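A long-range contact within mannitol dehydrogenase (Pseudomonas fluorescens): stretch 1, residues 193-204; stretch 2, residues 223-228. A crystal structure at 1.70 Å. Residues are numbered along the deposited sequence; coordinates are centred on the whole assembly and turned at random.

Stretch 1 (193-204) PHNGAVTRKALL
Stretch 2 (223-228) SFPNAM

Stretch 1 enters a helix at Asn195 and stays helical through Leu204, with phi/psi near -60/-45. His194 is the N-cap residue, at -121/74. Stretch 2 is loop up to Asn226, with Phe224 at -140/74, Pro225 at -61/138 and Asn226 at -85/158; Ala227, at -152/157, opens a strand. The nearest CA atoms across the stretches are those of Gly196 and Asn226, 4.0 Å apart.

The first turn of a helix leaves backbone NH groups without partners in the preceding turn. Here Asn226 supplies an acceptor. Its side chain is m, with chi2 -72°, and its end comes nearer the helix than its CA-to-CB direction suggests. Ala197 N donates to Asn226 OD1 at 2.9 Å, with an N-H...O angle of 153°. Gly196 N also reaches Asn226 OD1, at 2.8 Å, but the angle of 117° makes this bond weak. Gly196 N has a second weak bond to Asn195 OD1, at 2.9 Å and 118°. Asn226 ND2 is satisfied elsewhere in the structure.

Asn195 pairs with the backbone of Ala227 through both ends of its amide. The side chain is p, with chi2 28°. Ala227 N donates to Asn195 OD1 at 2.9 Å and 153°; Asn195 ND2 donates to Ala227 O at 3.0 Å and 139°. Both polar backbone atoms of Ala227 are thus engaged by one side chain. Water 1 lies 2.9 Å from Pro193 O and 3.1 Å from Ala227 O, both within donating geometry; with acceptors elsewhere counted there are more than its two protons can serve. Water 1 accepts a weak bond from Asn195 N at 3.3 Å.

From Val198 onward the helix satisfies its own NH groups. Val198 N donates to His194 O at 3.0 Å, and Thr199 N to Asn195 O at 3.0 Å. Thr199, an m rotamer, also donates from OG1 to Asn195 O at 2.8 Å.

Gly196 allows the close approach. Gly196 CA is 3.4 Å from both Phe224 O and Pro225 O, in two CA-H...O contacts. An ideal CB on Gly196 would lie 2.3 Å from Phe224 O, a clash.

Phe224 provides the apolar part of the contact. Its CB points toward the helix, with chi1 m and chi2 91°. Arg200 CA sits over one face of the Phe224 ring, 3.7 Å from the ring centroid and 11° off its normal, while the all-t aliphatic chain (chi1 to chi3) leads its end away. At the ring edge, Leu203 CD2 is 3.7 Å from Phe224 CE2, and Thr199 CG2 is 3.8 Å from Phe224 CD2.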

# COMPACT_ATOMS: atom_id res chain seq x y z
N PRO A 193 -2.76 8.92 4.54
CA PRO A 193 -2.08 10.15 4.98
C PRO A 193 -1.58 10.12 6.45
O PRO A 193 -0.44 10.51 6.76
CB PRO A 193 -3.15 11.20 4.73
CG PRO A 193 -3.81 10.73 3.47
CD PRO A 193 -3.94 9.23 3.70
N HIS A 194 -2.46 9.74 7.37
CA HIS A 194 -2.08 9.65 8.78
C HIS A 194 -2.35 8.17 9.12
O HIS A 194 -3.31 7.86 9.83
CB HIS A 194 -2.97 10.54 9.66
CG HIS A 194 -2.87 12.01 9.35
ND1 HIS A 194 -3.67 12.96 9.96
CD2 HIS A 194 -2.13 12.69 8.42
CE1 HIS A 194 -3.44 14.15 9.42
NE2 HIS A 194 -2.52 14.01 8.48
N ASN A 195 -1.49 7.27 8.65
CA ASN A 195 -1.76 5.84 8.87
C ASN A 195 -1.83 5.39 10.32
O ASN A 195 -2.69 4.54 10.66
CB ASN A 195 -0.80 4.98 8.06
CG ASN A 195 0.65 5.40 8.18
OD1 ASN A 195 1.09 5.98 9.18
ND2 ASN A 195 1.43 5.09 7.14
N GLY A 196 -0.99 5.94 11.19
CA GLY A 196 -1.09 5.56 12.59
C GLY A 196 -2.40 6.09 13.20
O GLY A 196 -3.08 5.36 13.92
N ALA A 197 -2.74 7.35 12.95
CA ALA A 197 -3.97 7.90 13.53
C ALA A 197 -5.21 7.13 13.05
O ALA A 197 -6.17 6.94 13.83
CB ALA A 197 -4.13 9.39 13.17
N VAL A 198 -5.20 6.70 11.78
CA VAL A 198 -6.34 5.94 11.23
C VAL A 198 -6.42 4.57 11.93
O VAL A 198 -7.53 4.13 12.33
CB VAL A 198 -6.21 5.76 9.69
CG1 VAL A 198 -7.35 4.82 9.14
CG2 VAL A 198 -6.41 7.14 8.98
N THR A 199 -5.27 3.92 12.09
CA THR A 199 -5.23 2.59 12.77
C THR A 199 -5.78 2.75 14.19
O THR A 199 -6.61 1.95 14.65
CB THR A 199 -3.80 2.05 12.87
OG1 THR A 199 -3.26 1.95 11.54
CG2 THR A 199 -3.78 0.63 13.55
N ARG A 200 -5.32 3.79 14.88
CA ARG A 200 -5.82 4.07 16.23
C ARG A 200 -7.33 4.31 16.24
O ARG A 200 -8.04 3.69 17.05
CB ARG A 200 -5.13 5.32 16.80
CG ARG A 200 -5.59 5.68 18.22
CD ARG A 200 -4.71 6.82 18.71
NE ARG A 200 -5.13 7.38 19.99
CZ ARG A 200 -6.12 8.27 20.12
NH1 ARG A 200 -6.79 8.72 19.06
NH2 ARG A 200 -6.45 8.69 21.34
N LYS A 201 -7.83 5.16 15.34
CA LYS A 201 -9.26 5.46 15.31
C LYS A 201 -10.11 4.23 15.06
O LYS A 201 -11.16 4.02 15.72
CB LYS A 201 -9.57 6.51 14.24
CG LYS A 201 -11.00 7.03 14.32
CD LYS A 201 -11.21 7.99 13.14
CE LYS A 201 -12.44 8.86 13.32
NZ LYS A 201 -12.70 9.58 12.05
N ALA A 202 -9.66 3.41 14.11
CA ALA A 202 -10.38 2.21 13.77
C ALA A 202 -10.38 1.19 14.91
O ALA A 202 -11.45 0.65 15.25
CB ALA A 202 -9.77 1.61 12.51
N LEU A 203 -9.19 0.89 15.46
CA LEU A 203 -9.12 -0.10 16.53
C LEU A 203 -9.92 0.35 17.74
O LEU A 203 -10.66 -0.46 18.33
CB LEU A 203 -7.68 -0.41 16.92
CG LEU A 203 -7.54 -1.55 17.94
CD1 LEU A 203 -8.14 -2.88 17.46
CD2 LEU A 203 -6.05 -1.68 18.24
N LEU A 204 -9.83 1.63 18.10
CA LEU A 204 -10.59 2.12 19.25
C LEU A 204 -12.07 2.07 18.99
O LEU A 204 -12.84 1.68 19.90
CB LEU A 204 -10.18 3.57 19.61
CG LEU A 204 -8.77 3.71 20.19
CD1 LEU A 204 -8.55 5.22 20.54
CD2 LEU A 204 -8.59 2.85 21.46
N SER A 223 0.40 2.05 21.33
CA SER A 223 0.82 3.21 20.52
C SER A 223 0.60 2.86 19.02
O SER A 223 0.58 1.68 18.62
CB SER A 223 2.30 3.55 20.77
OG SER A 223 3.09 2.40 20.60
N PHE A 224 0.44 3.90 18.20
CA PHE A 224 0.09 3.79 16.79
C PHE A 224 0.90 4.82 16.02
O PHE A 224 0.37 5.84 15.60
CB PHE A 224 -1.41 4.10 16.64
CG PHE A 224 -2.31 3.20 17.46
CD1 PHE A 224 -2.68 3.56 18.76
CD2 PHE A 224 -2.81 2.02 16.91
CE1 PHE A 224 -3.57 2.76 19.52
CE2 PHE A 224 -3.72 1.17 17.66
CZ PHE A 224 -4.09 1.57 18.97
N PRO A 225 2.20 4.55 15.85
CA PRO A 225 3.05 5.52 15.13
C PRO A 225 2.63 5.78 13.69
O PRO A 225 2.22 4.87 12.97
CB PRO A 225 4.46 4.90 15.24
CG PRO A 225 4.16 3.38 15.28
CD PRO A 225 2.93 3.34 16.23
N ASN A 226 2.68 7.05 13.27
CA ASN A 226 2.43 7.31 11.87
C ASN A 226 3.77 7.11 11.18
O ASN A 226 4.81 7.19 11.82
CB ASN A 226 2.00 8.76 11.62
CG ASN A 226 0.65 9.05 12.23
OD1 ASN A 226 -0.40 8.58 11.74
ND2 ASN A 226 0.65 9.82 13.31
N ALA A 227 3.72 6.85 9.88
CA ALA A 227 4.95 6.69 9.10
C ALA A 227 4.76 7.08 7.66
O ALA A 227 3.66 7.07 7.14
CB ALA A 227 5.43 5.19 9.13
N MSE A 228 5.88 7.42 7.03
CA MSE A 228 5.90 7.60 5.61
C MSE A 228 6.72 6.39 5.13
O MSE A 228 7.88 6.25 5.53
CB MSE A 228 6.65 8.84 5.22
CG MSE A 228 6.30 9.09 3.80
SE MSE A 228 7.77 8.65 2.78
CE MSE A 228 7.93 10.45 2.84
O HOH W 1 1.44 8.83 8.29